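Local atomic coordinates of Lic12234 (Leptospira interrogans, PDB entry 4TZH), a protein that is of unknown function but is a leucine-rich repeat protein of a human pathogen, possibly a virulence factor and probably a binding scaffold. Residues L23-R27 with N28-I32; T54-P57 with E58-I62; E104-G107 with E108-K111; L138-S142 with N143-S147. All blocks are in the same frame, centred on the assembly; numbering follows the deposited sequence.

Contact 1. Residues L23-R27 with N28-I32; sequences LDLSR and NQLTI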
ATOM      1  N   LEU A  23      -9.062  13.057   4.860  1.00 14.52           N
ATOM      2  CA  LEU A  23     -10.282  12.432   5.380  1.00 15.34           C
ATOM      3  C   LEU A  23      -9.865  11.226   6.208  1.00 14.17           C
ATOM      4  O   LEU A  23      -9.145  10.344   5.719  1.00 15.35           O
ATOM      5  CB  LEU A  23     -11.197  11.991   4.246  1.00 16.00           C
ATOM      6  CG  LEU A  23     -12.534  11.382   4.708  1.00 17.93           C
ATOM      7  CD1 LEU A  23     -13.470  12.463   5.335  1.00 20.02           C
ATOM      8  CD2 LEU A  23     -13.239  10.730   3.530  1.00 19.75           C
ATOM      9  N   ASP A  24     -10.351  11.176   7.446  1.00 14.65           N
ATOM     10  CA  ASP A  24     -10.029  10.094   8.362  1.00 14.79           C
ATOM     11  C   ASP A  24     -11.315   9.420   8.802  1.00 15.12           C
ATOM     12  O   ASP A  24     -12.088  10.003   9.581  1.00 16.92           O
ATOM     13  CB  ASP A  24      -9.229  10.606   9.557  1.00 16.28           C
ATOM     14  CG  ASP A  24      -8.814   9.543  10.554  1.00 24.76           C
ATOM     15  OD1 ASP A  24      -9.188   8.377  10.361  1.00 20.55           O
ATOM     16  OD2 ASP A  24      -8.190   9.897  11.574  1.00 27.12           O
ATOM     17  N   LEU A  25     -11.564   8.243   8.229  1.00 14.98           N
ATOM     18  CA  LEU A  25     -12.707   7.405   8.566  1.00 14.73           C
ATOM     19  C   LEU A  25     -12.222   6.169   9.301  1.00 15.96           C
ATOM     20  O   LEU A  25     -12.867   5.129   9.232  1.00 16.71           O
ATOM     21  CB  LEU A  25     -13.560   7.009   7.345  1.00 15.96           C
ATOM     22  CG  LEU A  25     -14.040   8.183   6.463  1.00 17.78           C
ATOM     23  CD1 LEU A  25     -14.842   7.600   5.270  1.00 21.03           C
ATOM     24  CD2 LEU A  25     -14.866   9.210   7.261  1.00 19.52           C
ATOM     25  N   SER A  26     -11.096   6.265   9.993  1.00 14.65           N
ATOM     26  CA  SER A  26     -10.638   5.106  10.745  1.00 13.72           C
ATOM     27  C   SER A  26     -11.643   4.751  11.864  1.00 15.98           C
ATOM     28  O   SER A  26     -12.267   5.655  12.443  1.00 18.07           O
ATOM     29  CB  SER A  26      -9.291   5.409  11.378  1.00 17.42           C
ATOM     30  OG  SER A  26      -8.367   5.746  10.353  1.00 17.89           O
ATOM     31  N   ARG A  27     -11.765   3.460  12.175  1.00 15.79           N
ATOM     32  CA  ARG A  27     -12.634   2.990  13.259  0.50 15.97           C
ATOM     33  C   ARG A  27     -14.071   3.476  13.098  1.00 18.57           C
ATOM     34  O   ARG A  27     -14.759   3.855  14.086  1.00 20.26           O
ATOM     35  CB  ARG A  27     -12.057   3.393  14.608  0.50 20.21           C
ATOM     36  CG  ARG A  27     -10.661   2.850  14.854  0.50 24.35           C
ATOM     37  CD  ARG A  27     -10.050   3.467  16.110  0.50 35.46           C
ATOM     38  NE  ARG A  27     -10.150   4.930  16.120  0.50 42.08           N
ATOM     39  CZ  ARG A  27      -9.290   5.754  15.528  0.50 52.40           C
ATOM     40  NH1 ARG A  27      -8.235   5.273  14.880  0.50 38.95           N
ATOM     41  NH2 ARG A  27      -9.473   7.064  15.585  0.50 40.62           N
ATOM     42  N   ASN A  28     -14.567   3.414  11.868  1.00 16.88           N
ATOM     43  CA  ASN A  28     -15.948   3.799  11.590  1.00 16.87           C
ATOM     44  C   ASN A  28     -16.846   2.579  11.308  1.00 18.58           C
ATOM     45  O   ASN A  28     -17.947   2.745  10.802  1.00 20.22           O
ATOM     46  CB  ASN A  28     -16.041   4.736  10.393  1.00 17.60           C
ATOM     47  CG  ASN A  28     -15.706   6.198  10.671  1.00 20.00           C
ATOM     48  OD1 ASN A  28     -14.913   6.565  11.556  1.00 22.87           O
ATOM     49  ND2 ASN A  28     -16.259   7.046   9.876  1.00 20.40           N
ATOM     50  N   GLN A  29     -16.330   1.367  11.573  1.00 17.84           N
ATOM     51  CA  GLN A  29     -17.048   0.109  11.293  1.00 18.58           C
ATOM     52  C   GLN A  29     -17.590   0.026   9.862  1.00 21.57           C
ATOM     53  O   GLN A  29     -18.737  -0.378   9.595  1.00 23.53           O
ATOM     54  CB  GLN A  29     -18.140  -0.163  12.357  1.00 20.37           C
ATOM     55  CG  GLN A  29     -17.526  -0.577  13.684  1.00 22.33           C
ATOM     56  CD  GLN A  29     -16.871  -1.942  13.558  1.00 22.78           C
ATOM     57  OE1 GLN A  29     -15.675  -2.075  13.215  1.00 20.91           O
ATOM     58  NE2 GLN A  29     -17.674  -2.974  13.834  1.00 22.29           N
ATOM     59  N   LEU A  30     -16.749   0.467   8.910  1.00 18.70           N
ATOM     60  CA  LEU A  30     -17.161   0.450   7.517  1.00 18.61           C
ATOM     61  C   LEU A  30     -16.979  -0.938   6.925  1.00 20.91           C
ATOM     62  O   LEU A  30     -15.887  -1.502   7.021  1.00 20.58           O
ATOM     63  CB  LEU A  30     -16.307   1.412   6.688  1.00 19.03           C
ATOM     64  CG  LEU A  30     -16.385   2.875   7.047  1.00 23.00           C
ATOM     65  CD1 LEU A  30     -15.380   3.671   6.223  1.00 22.25           C
ATOM     66  CD2 LEU A  30     -17.818   3.395   6.826  1.00 27.18           C
ATOM     67  N   THR A  31     -17.993  -1.454   6.235  1.00 21.00           N
ATOM     68  CA  THR A  31     -17.858  -2.715   5.518  1.00 20.89           C
ATOM     69  C   THR A  31     -17.559  -2.407   4.065  1.00 23.89           C
ATOM     70  O   THR A  31     -17.063  -3.260   3.341  1.00 25.27           O
ATOM     71  CB  THR A  31     -19.111  -3.587   5.652  1.00 25.59           C
ATOM     72  OG1 THR A  31     -20.238  -2.804   5.250  1.00 28.58           O
ATOM     73  CG2 THR A  31     -19.300  -4.061   7.079  1.00 27.77           C
ATOM     74  N   ILE A  32     -17.884  -1.189   3.627  1.00 22.87           N
ATOM     75  CA  ILE A  32     -17.621  -0.726   2.268  1.00 22.56           C
ATOM     76  C   ILE A  32     -17.318   0.767   2.334  1.00 23.86           C
ATOM     77  O   ILE A  32     -17.849   1.469   3.200  1.00 24.27           O
ATOM     78  CB  ILE A  32     -18.788  -1.046   1.273  1.00 28.41           C
ATOM     79  CG1 ILE A  32     -20.103  -0.370   1.675  1.00 31.53           C
ATOM     80  CG2 ILE A  32     -18.982  -2.536   1.035  1.00 33.63           C
ATOM     81  CD1 ILE A  32     -21.166  -0.231   0.472  1.00 46.40           C
TER

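Contact 2. Residues T54-P57 with E58-I62; sequences TTLP and EEIGI. With ZN (zinc ion), chain F.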
ATOM      1  N   THR A  54     -13.160  -5.128   2.683  1.00 19.71           N
ATOM      2  CA  THR A  54     -12.581  -6.265   1.974  1.00 19.20           C
ATOM      3  C   THR A  54     -11.928  -5.847   0.653  1.00 22.62           C
ATOM      4  O   THR A  54     -11.109  -6.589   0.096  1.00 23.50           O
ATOM      5  CB  THR A  54     -13.607  -7.371   1.773  1.00 27.89           C
ATOM      6  OG1 THR A  54     -14.656  -6.879   0.953  1.00 29.13           O
ATOM      7  CG2 THR A  54     -14.177  -7.890   3.089  1.00 26.37           C
ATOM      8  N   THR A  55     -12.261  -4.650   0.178  1.00 20.13           N
ATOM      9  CA  THR A  55     -11.718  -4.085  -1.061  1.00 20.06           C
ATOM     10  C   THR A  55     -11.976  -2.612  -1.052  1.00 22.25           C
ATOM     11  O   THR A  55     -12.452  -2.049  -0.047  1.00 21.73           O
ATOM     12  CB  THR A  55     -12.336  -4.764  -2.318  1.00 27.36           C
ATOM     13  OG1 THR A  55     -11.575  -4.372  -3.487  1.00 25.30           O
ATOM     14  CG2 THR A  55     -13.847  -4.461  -2.501  1.00 26.25           C
ATOM     15  N   LEU A  56     -11.657  -1.951  -2.176  1.00 21.35           N
ATOM     16  CA  LEU A  56     -11.945  -0.549  -2.371  1.00 20.27           C
ATOM     17  C   LEU A  56     -12.849  -0.409  -3.575  1.00 21.44           C
ATOM     18  O   LEU A  56     -12.754  -1.219  -4.500  1.00 22.17           O
ATOM     19  CB  LEU A  56     -10.663   0.262  -2.636  1.00 20.36           C
ATOM     20  CG  LEU A  56      -9.662   0.302  -1.497  1.00 24.82           C
ATOM     21  CD1 LEU A  56      -8.434   1.031  -1.958  1.00 24.82           C
ATOM     22  CD2 LEU A  56     -10.254   1.020  -0.286  1.00 27.24           C
ATOM     23  N   PRO A  57     -13.700   0.628  -3.621  1.00 20.55           N
ATOM     24  CA  PRO A  57     -14.547   0.800  -4.808  1.00 20.74           C
ATOM     25  C   PRO A  57     -13.701   1.213  -6.014  1.00 20.87           C
ATOM     26  O   PRO A  57     -12.630   1.812  -5.855  1.00 19.71           O
ATOM     27  CB  PRO A  57     -15.479   1.940  -4.388  1.00 23.44           C
ATOM     28  CG  PRO A  57     -14.680   2.737  -3.355  1.00 25.12           C
ATOM     29  CD  PRO A  57     -13.933   1.685  -2.604  1.00 21.15           C
ATOM     30  N   GLU A  58     -14.195   0.950  -7.211  1.00 21.27           N
ATOM     31  CA  GLU A  58     -13.493   1.368  -8.420  1.00 20.55           C
ATOM     32  C   GLU A  58     -13.357   2.888  -8.476  1.00 23.16           C
ATOM     33  O   GLU A  58     -12.465   3.397  -9.139  1.00 24.68           O
ATOM     34  CB  GLU A  58     -14.253   0.882  -9.662  1.00 22.56           C
ATOM     35  CG  GLU A  58     -14.187  -0.623  -9.836  1.00 23.89           C
ATOM     36  CD  GLU A  58     -14.960  -1.086 -11.067  1.00 29.47           C
ATOM     37  OE1 GLU A  58     -16.211  -1.049 -11.040  1.00 30.54           O
ATOM     38  OE2 GLU A  58     -14.310  -1.368 -12.098  1.00 28.47           O
ATOM     39  N   GLU A  59     -14.240   3.607  -7.777  1.00 22.13           N
ATOM     40  CA  GLU A  59     -14.210   5.080  -7.670  1.00 22.46           C
ATOM     41  C   GLU A  59     -12.938   5.607  -7.034  1.00 24.39           C
ATOM     42  O   GLU A  59     -12.636   6.799  -7.192  1.00 22.96           O
ATOM     43  CB  GLU A  59     -15.417   5.591  -6.880  1.00 24.30           C
ATOM     44  CG  GLU A  59     -16.723   5.535  -7.656  1.00 27.94           C
ATOM     45  CD  GLU A  59     -17.426   4.192  -7.786  1.00 31.07           C
ATOM     46  OE1 GLU A  59     -16.940   3.188  -7.219  1.00 28.65           O
ATOM     47  OE2 GLU A  59     -18.467   4.141  -8.480  1.00 30.26           O
ATOM     48  N   ILE A  60     -12.151   4.747  -6.378  1.00 19.82           N
ATOM     49  CA  ILE A  60     -10.903   5.215  -5.769  1.00 19.91           C
ATOM     50  C   ILE A  60      -9.969   5.820  -6.815  1.00 22.22           C
ATOM     51  O   ILE A  60      -9.194   6.716  -6.487  1.00 21.10           O
ATOM     52  CB  ILE A  60     -10.204   4.051  -4.985  1.00 22.25           C
ATOM     53  CG1 ILE A  60      -9.195   4.582  -3.934  1.00 24.01           C
ATOM     54  CG2 ILE A  60      -9.514   3.040  -5.909  1.00 23.07           C
ATOM     55  CD1 ILE A  60      -9.876   4.998  -2.613  1.00 27.13           C
ATOM     56  N   GLY A  61     -10.023   5.334  -8.043  1.00 21.65           N
ATOM     57  CA  GLY A  61      -9.121   5.820  -9.071  1.00 21.53           C
ATOM     58  C   GLY A  61      -9.336   7.266  -9.476  1.00 24.17           C
ATOM     59  O   GLY A  61      -8.487   7.835 -10.159  1.00 25.02           O
ATOM     60  N   ILE A  62     -10.467   7.892  -9.050  1.00 20.95           N
ATOM     61  CA  ILE A  62     -10.714   9.309  -9.355  1.00 22.10           C
ATOM     62  C   ILE A  62      -9.851  10.205  -8.459  1.00 22.42           C
ATOM     63  O   ILE A  62      -9.649  11.392  -8.763  1.00 22.86           O
ATOM     64  CB  ILE A  62     -12.242   9.612  -9.199  1.00 25.82           C
ATOM     65  CG1 ILE A  62     -13.096   8.732 -10.138  1.00 28.24           C
ATOM     66  CG2 ILE A  62     -12.604  11.123  -9.356  1.00 26.32           C
ATOM     67  CD1 ILE A  62     -12.783   8.857 -11.680  1.00 35.27           C
TER
HETATM   68 ZN    ZN F 304     -12.436  -1.496 -12.534  0.85 24.51          ZN

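Contact 3. Residues E104-G107 with E108-K111; sequences EEIG and ELEK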
ATOM      1  N   GLU A 104      -1.018  -7.112 -10.226  1.00 33.39           N
ATOM      2  CA  GLU A 104      -0.010  -6.491 -11.084  1.00 33.69           C
ATOM      3  C   GLU A 104      -0.054  -4.958 -10.985  1.00 34.92           C
ATOM      4  O   GLU A 104       0.988  -4.321 -11.108  1.00 33.71           O
ATOM      5  CB  GLU A 104      -0.168  -6.952 -12.553  1.00 36.81           C
ATOM      6  CG  GLU A 104      -1.570  -6.808 -13.148  1.00 51.95           C
ATOM      7  CD  GLU A 104      -2.062  -7.962 -14.006  1.00 79.67           C
ATOM      8  OE1 GLU A 104      -1.231  -8.595 -14.696  1.00 84.93           O
ATOM      9  OE2 GLU A 104      -3.283  -8.238 -13.981  1.00 72.58           O
ATOM     10  N   GLU A 105      -1.256  -4.378 -10.717  1.00 29.78           N
ATOM     11  CA  GLU A 105      -1.473  -2.930 -10.657  1.00 28.09           C
ATOM     12  C   GLU A 105      -0.721  -2.252  -9.535  1.00 29.80           C
ATOM     13  O   GLU A 105      -0.507  -1.037  -9.590  1.00 28.10           O
ATOM     14  CB  GLU A 105      -2.974  -2.580 -10.596  1.00 29.19           C
ATOM     15  CG  GLU A 105      -3.678  -2.822 -11.923  1.00 30.52           C
ATOM     16  CD  GLU A 105      -4.010  -4.264 -12.238  1.00 42.51           C
ATOM     17  OE1 GLU A 105      -4.078  -5.080 -11.290  1.00 34.61           O
ATOM     18  OE2 GLU A 105      -4.222  -4.570 -13.434  1.00 42.61           O
ATOM     19  N   ILE A 106      -0.289  -3.033  -8.532  1.00 26.45           N
ATOM     20  CA  ILE A 106       0.529  -2.450  -7.468  1.00 26.51           C
ATOM     21  C   ILE A 106       1.781  -1.800  -8.087  1.00 28.60           C
ATOM     22  O   ILE A 106       2.231  -0.756  -7.604  1.00 27.01           O
ATOM     23  CB  ILE A 106       0.903  -3.502  -6.372  1.00 29.41           C
ATOM     24  CG1 ILE A 106       1.329  -2.786  -5.073  1.00 30.33           C
ATOM     25  CG2 ILE A 106       1.974  -4.536  -6.822  1.00 32.71           C
ATOM     26  CD1 ILE A 106       0.134  -2.414  -4.201  1.00 39.75           C
ATOM     27  N   GLY A 107       2.315  -2.407  -9.136  1.00 26.58           N
ATOM     28  CA  GLY A 107       3.508  -1.916  -9.798  1.00 26.12           C
ATOM     29  C   GLY A 107       3.319  -0.636 -10.567  1.00 28.29           C
ATOM     30  O   GLY A 107       4.298  -0.103 -11.083  1.00 30.47           O
ATOM     31  N   GLU A 108       2.062  -0.123 -10.674  1.00 24.23           N
ATOM     32  CA  GLU A 108       1.777   1.097 -11.419  1.00 23.30           C
ATOM     33  C   GLU A 108       1.799   2.335 -10.546  1.00 23.73           C
ATOM     34  O   GLU A 108       1.535   3.436 -11.015  1.00 24.33           O
ATOM     35  CB  GLU A 108       0.419   0.998 -12.156  1.00 25.53           C
ATOM     36  CG  GLU A 108       0.427   0.025 -13.325  1.00 34.86           C
ATOM     37  CD  GLU A 108       1.327   0.412 -14.482  1.00 60.72           C
ATOM     38  OE1 GLU A 108       1.663   1.613 -14.596  1.00 42.00           O
ATOM     39  OE2 GLU A 108       1.694  -0.484 -15.274  1.00 67.46           O
ATOM     40  N   LEU A 109       2.121   2.182  -9.262  1.00 19.71           N
ATOM     41  CA  LEU A 109       2.121   3.305  -8.312  1.00 18.84           C
ATOM     42  C   LEU A 109       3.497   3.971  -8.435  1.00 19.57           C
ATOM     43  O   LEU A 109       4.382   3.803  -7.596  1.00 20.81           O
ATOM     44  CB  LEU A 109       1.837   2.749  -6.915  1.00 18.66           C
ATOM     45  CG  LEU A 109       0.474   2.055  -6.768  1.00 21.01           C
ATOM     46  CD1 LEU A 109       0.314   1.406  -5.405  1.00 19.94           C
ATOM     47  CD2 LEU A 109      -0.665   3.002  -7.052  1.00 22.51           C
ATOM     48  N   GLU A 110       3.652   4.754  -9.486  1.00 20.41           N
ATOM     49  CA  GLU A 110       4.921   5.318  -9.877  1.00 23.16           C
ATOM     50  C   GLU A 110       5.698   6.080  -8.822  1.00 20.85           C
ATOM     51  O   GLU A 110       6.950   6.003  -8.838  1.00 23.99           O
ATOM     52  CB  GLU A 110       4.732   6.209 -11.118  1.00 27.18           C
ATOM     53  CG  GLU A 110       4.751   5.401 -12.403  1.00 45.37           C
ATOM     54  CD  GLU A 110       3.867   5.915 -13.521  1.00 74.10           C
ATOM     55  OE1 GLU A 110       4.131   7.029 -14.032  1.00 72.43           O
ATOM     56  OE2 GLU A 110       2.942   5.175 -13.924  1.00 68.48           O
ATOM     57  N   LYS A 111       5.013   6.810  -7.917  1.00 18.25           N
ATOM     58  CA  LYS A 111       5.742   7.618  -6.950  1.00 17.77           C
ATOM     59  C   LYS A 111       5.808   6.909  -5.588  1.00 18.70           C
ATOM     60  O   LYS A 111       6.266   7.512  -4.618  1.00 18.71           O
ATOM     61  CB  LYS A 111       5.035   8.957  -6.759  1.00 18.95           C
ATOM     62  CG  LYS A 111       5.313   9.938  -7.909  1.00 20.39           C
ATOM     63  CD  LYS A 111       4.607  11.254  -7.541  1.00 22.43           C
ATOM     64  CE  LYS A 111       4.756  12.277  -8.618  1.00 26.96           C
ATOM     65  NZ  LYS A 111       4.007  13.487  -8.196  1.00 26.42           N
TER

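Contact 4. Residues L138-S142 with N143-S147; sequences LSLSS and NKLTS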
ATOM      1  N   LEU A 138      10.274  -1.396   1.949  1.00 15.70           N
ATOM      2  CA  LEU A 138       9.295  -2.442   1.674  1.00 15.28           C
ATOM      3  C   LEU A 138       9.264  -3.357   2.883  1.00 14.73           C
ATOM      4  O   LEU A 138      10.283  -4.008   3.162  1.00 16.47           O
ATOM      5  CB  LEU A 138       9.649  -3.204   0.408  1.00 17.18           C
ATOM      6  CG  LEU A 138       8.777  -4.390   0.020  1.00 18.58           C
ATOM      7  CD1 LEU A 138       7.292  -3.995  -0.100  1.00 18.97           C
ATOM      8  CD2 LEU A 138       9.262  -5.017  -1.285  1.00 21.29           C
ATOM      9  N   SER A 139       8.116  -3.420   3.572  1.00 14.66           N
ATOM     10  CA  SER A 139       7.997  -4.227   4.766  1.00 14.58           C
ATOM     11  C   SER A 139       7.061  -5.376   4.529  1.00 16.54           C
ATOM     12  O   SER A 139       5.904  -5.142   4.158  1.00 16.45           O
ATOM     13  CB  SER A 139       7.523  -3.359   5.905  1.00 18.81           C
ATOM     14  OG  SER A 139       7.681  -4.128   7.080  1.00 30.25           O
ATOM     15  N   LEU A 140       7.566  -6.591   4.664  1.00 16.93           N
ATOM     16  CA  LEU A 140       6.819  -7.828   4.403  1.00 18.05           C
ATOM     17  C   LEU A 140       6.877  -8.725   5.635  1.00 18.33           C
ATOM     18  O   LEU A 140       6.699  -9.940   5.494  1.00 18.16           O
ATOM     19  CB  LEU A 140       7.454  -8.563   3.193  1.00 20.01           C
ATOM     20  CG  LEU A 140       7.238  -7.843   1.859  1.00 26.43           C
ATOM     21  CD1 LEU A 140       8.258  -8.285   0.838  1.00 28.87           C
ATOM     22  CD2 LEU A 140       5.804  -8.053   1.358  1.00 29.26           C
ATOM     23  N   SER A 141       7.075  -8.155   6.819  1.00 16.79           N
ATOM     24  CA  SER A 141       7.200  -9.029   7.968  0.50 16.35           C
ATOM     25  C   SER A 141       5.912  -9.751   8.269  1.00 20.20           C
ATOM     26  O   SER A 141       4.825  -9.257   7.947  1.00 19.09           O
ATOM     27  CB  SER A 141       7.674  -8.277   9.199  0.50 17.08           C
ATOM     28  OG  SER A 141       6.814  -7.189   9.492  0.50 17.78           O
ATOM     29  N   SER A 142       6.021 -10.945   8.862  1.00 18.44           N
ATOM     30  CA  SER A 142       4.836 -11.722   9.208  1.00 18.98           C
ATOM     31  C   SER A 142       3.900 -11.962   8.051  1.00 22.25           C
ATOM     32  O   SER A 142       2.722 -11.613   8.101  1.00 22.32           O
ATOM     33  CB  SER A 142       4.100 -11.093  10.387  1.00 22.48           C
ATOM     34  OG  SER A 142       4.953 -11.023  11.517  1.00 26.91           O
ATOM     35  N   ASN A 143       4.417 -12.597   7.014  1.00 19.20           N
ATOM     36  CA  ASN A 143       3.636 -13.037   5.861  1.00 18.95           C
ATOM     37  C   ASN A 143       3.845 -14.548   5.735  1.00 22.74           C
ATOM     38  O   ASN A 143       4.223 -15.193   6.717  1.00 23.41           O
ATOM     39  CB  ASN A 143       4.021 -12.257   4.608  1.00 18.33           C
ATOM     40  CG  ASN A 143       3.187 -10.998   4.503  1.00 20.36           C
ATOM     41  OD1 ASN A 143       2.062 -11.052   4.019  1.00 19.95           O
ATOM     42  ND2 ASN A 143       3.664  -9.873   5.022  1.00 17.85           N
ATOM     43  N   LYS A 144       3.559 -15.126   4.568  1.00 21.79           N
ATOM     44  CA  LYS A 144       3.696 -16.579   4.381  1.00 22.88           C
ATOM     45  C   LYS A 144       4.587 -16.810   3.159  1.00 24.42           C
ATOM     46  O   LYS A 144       4.354 -17.714   2.342  1.00 25.67           O
ATOM     47  CB  LYS A 144       2.290 -17.199   4.203  1.00 26.16           C
ATOM     48  CG  LYS A 144       1.372 -17.021   5.424  1.00 30.59           C
ATOM     49  CD  LYS A 144       1.753 -17.900   6.618  1.00 37.56           C
ATOM     50  CE  LYS A 144       1.004 -17.490   7.865  1.00 42.57           C
ATOM     51  NZ  LYS A 144       1.541 -18.162   9.076  1.00 49.64           N
ATOM     52  N   LEU A 145       5.616 -15.970   3.012  1.00 23.15           N
ATOM     53  CA  LEU A 145       6.464 -15.953   1.830  1.00 23.79           C
ATOM     54  C   LEU A 145       7.164 -17.241   1.576  1.00 26.40           C
ATOM     55  O   LEU A 145       7.693 -17.848   2.504  1.00 25.78           O
ATOM     56  CB  LEU A 145       7.516 -14.852   1.892  1.00 23.40           C
ATOM     57  CG  LEU A 145       6.984 -13.435   1.866  1.00 24.91           C
ATOM     58  CD1 LEU A 145       8.123 -12.472   2.118  1.00 26.34           C
ATOM     59  CD2 LEU A 145       6.300 -13.105   0.543  1.00 25.60           C
ATOM     60  N   THR A 146       7.125 -17.693   0.323  1.00 25.41           N
ATOM     61  CA  THR A 146       7.839 -18.904  -0.075  1.00 25.83           C
ATOM     62  C   THR A 146       8.880 -18.599  -1.129  1.00 34.24           C
ATOM     63  O   THR A 146       9.803 -19.407  -1.328  1.00 35.51           O
ATOM     64  CB  THR A 146       6.918 -20.055  -0.515  1.00 32.17           C
ATOM     65  OG1 THR A 146       6.085 -19.607  -1.584  1.00 33.16           O
ATOM     66  CG2 THR A 146       6.100 -20.620   0.625  1.00 32.08           C
ATOM     67  N   SER A 147       8.726 -17.465  -1.825  1.00 30.69           N
ATOM     68  CA  SER A 147       9.680 -17.016  -2.826  1.00 31.12           C
ATOM     69  C   SER A 147       9.638 -15.502  -2.951  1.00 35.14           C
ATOM     70  O   SER A 147       8.624 -14.866  -2.611  1.00 33.09           O
ATOM     71  CB  SER A 147       9.406 -17.664  -4.181  1.00 34.95           C
ATOM     72  OG  SER A 147       8.221 -17.163  -4.786  1.00 37.18           O
TER

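Contact 1. Residues L23-R27 with N28-I32
From Leu25 to Asn28 the backbone makes a type II beta turn, with Ser26 and Arg27 at its two central positions, and this bends the chain away from the end of strand 22-24. The sequence reads as the conserved segment of a leucine-rich repeat, LxxLxLxxNxL, in which Leu23, Leu25, Asn28 and Leu30 fill the last four conserved positions. Asn28 folds back over the turn it closes: its CB lies 3.4 Å from Leu25 O, and its side chain slants across that of Leu25. CG of Asn28 stands beside its own backbone N (chi1 -80°), which brings CG back over the turn. Next comes the apolar step. Leu30 points its side chain back at Leu25, and its CD1 sits 4.0 Å from Leu25 CB and 4.1 Å from Leu25 CD1, so one methyl covers both the root and one branch of its partner.

On the other side of the chain, Asp24 OD1 takes two bonds from Ser26, from the backbone N at 2.9 Å and from OG at 2.8 Å. The first makes an Asx turn; the two donors come from opposite faces of the carboxylate plane, which should hold that group in place as the strand gives way to the turn. The turn leans on the next repeat: Asn51 gives its ND2 to Leu25 O and takes Asn28 N and Leu30 N on OD1. Strand 22-24 is the outermost strand at its end of the parallel sheet, and the side chains of Asp24 and Ser26 rest against His47 of strand 45-47.

Contact 2. Residues T54-P57 with E58-I62
Pro57 and Ile60 are joined by a backbone bond, Ile60 N to Pro57 O at 3.0 Å, that opens the 3-10 segment 58-62 on the connecting side of a leucine-rich repeat, away from the strands. The bond is nearly straight at the hydrogen (168°), yet the donor stands above the carbonyl plane, 51° out of it. Ile60 also lays its own carbons on the same oxygen, so Pro57 O is roofed by the residue that binds it. The apolar touch starts one residue earlier, where Leu56 and Ile60 both turn inward and Leu56 CD1 comes 4.1 Å from Ile60 CG1.

Facing the preceding repeat, Glu59 curls back at chi2 (78°) and brings its OE1 to 3.4 Å from Pro57 CB, beside the proline ring. Neighbouring repeats supply the next layer: Leu56 packs on Ile71, Pro57 on Leu33, and Glu59 on Lys35 and Glu38, so the turn is held between the coils before and after it.

Glu58 takes a different course. It leads away from the preceding segment, its chain running extended beyond CG toward a zinc ion that Glu82 of the next repeat also binds, so the metal bridges two successive connecting segments. Glu58 supplies one of the ligands through a single carboxylate oxygen: OE2 lies 1.9 Å from the zinc, while OE1 stays 4.1 Å from the same ion.

Contact 3. Residues E104-G107 with E108-K111
Leu109 leans over the carbonyl of Ile106, and its side chain can be followed outward along that oxygen. CB starts 3.6 Å from Ile106 O. CG comes nearer, to 3.4 Å from Ile106 O, because it stands beside the backbone N of Leu109 (chi1 -61°), the same N-H that faces this carbonyl. At the tip CD1 divides its attention, lying 3.6 Å from Ile106 O and 4.0 Å from the CD1 of Ile106. The backbone bond beneath, Leu109 N to Ile106 O, is weak at 3.4 Å, so apolar cover and a long polar link share one carbonyl.

A firmer bond precedes it: Glu108 N reaches Glu105 O at 2.9 Å, from above the carbonyl plane. Together with the bond from Gly107 N to Glu104 O, these i to i+3 links are the signature of a 3-10 turn, here the connecting segment of a leucine-rich repeat between strands 91-93 and 114-116. Ile106 and Leu109 turn inward from it, and both touch Leu92 of the preceding strand.

The acidic side chains face elsewhere. Glu108 CB lies 3.4 Å from Glu105 O. Glu105 sends its carboxylate away from this contact into a salt bridge with Lys81, and Glu110 makes another with Lys87. Leu109 is also the centre of an inverse gamma turn, in which Glu110 N makes a weak bond to Glu108 O.

Contact 4. Residues L138-S142 with N143-S147
Asn143 opens the segment by reaching back across the bend to Leu140: its ND2 donates to Leu140 O at 3.1 Å, with an N-H...O angle of 159°. The oxygen lies close to the plane of the asparagine amide, but the nitrogen stands well above the carbonyl plane of Leu140, 72° out of it. With CG beside its own backbone N and the amide turned steeply about chi2 (-83°), Asn143 can use both ends of its buried amide. ND2 also gives to Leu117 O, and OD1 takes Leu122 N, both in the preceding repeat. This is the asparagine ladder of leucine-rich repeats, the conserved Asn of LxxLxLxxNxL linking one coil to the next; Asn166 continues it by donating to the same Leu140 O.

After Lys144, which points away, Leu145 turns back in and sets its CD1 4.1 Å from Leu140 CB, closing the apolar side of the bend, while its backbone N bonds Asn166 OD1. Thr146 leaves the contact for the previous repeat, its OG1 bonded to Thr123 O, and Ser147 O receives Thr124 OG1 there.

In the fold
All four contacts are pieces of one repeating coil, taken at different points along the solenoid. Contacts 1 and 4 are the same strand-to-turn corner, leaving strands 22-24 and 137-139 of one parallel sheet, and their centres lie about 27 Å apart. Contacts 2 and 3 come from the connecting side, about 15 Å between centres. Contact 1 lies nearest contact 2, about 4 Å between closest atoms, yet they do not touch. Of the bound zinc ions, one is bound by Glu58 of contact 2 together with Glu82, one lies about 4 Å from the Ser26 side chain of contact 1, and contacts 3 and 4 stand farther off, about 9 and 11 Å from side chains Glu105 and Ser141.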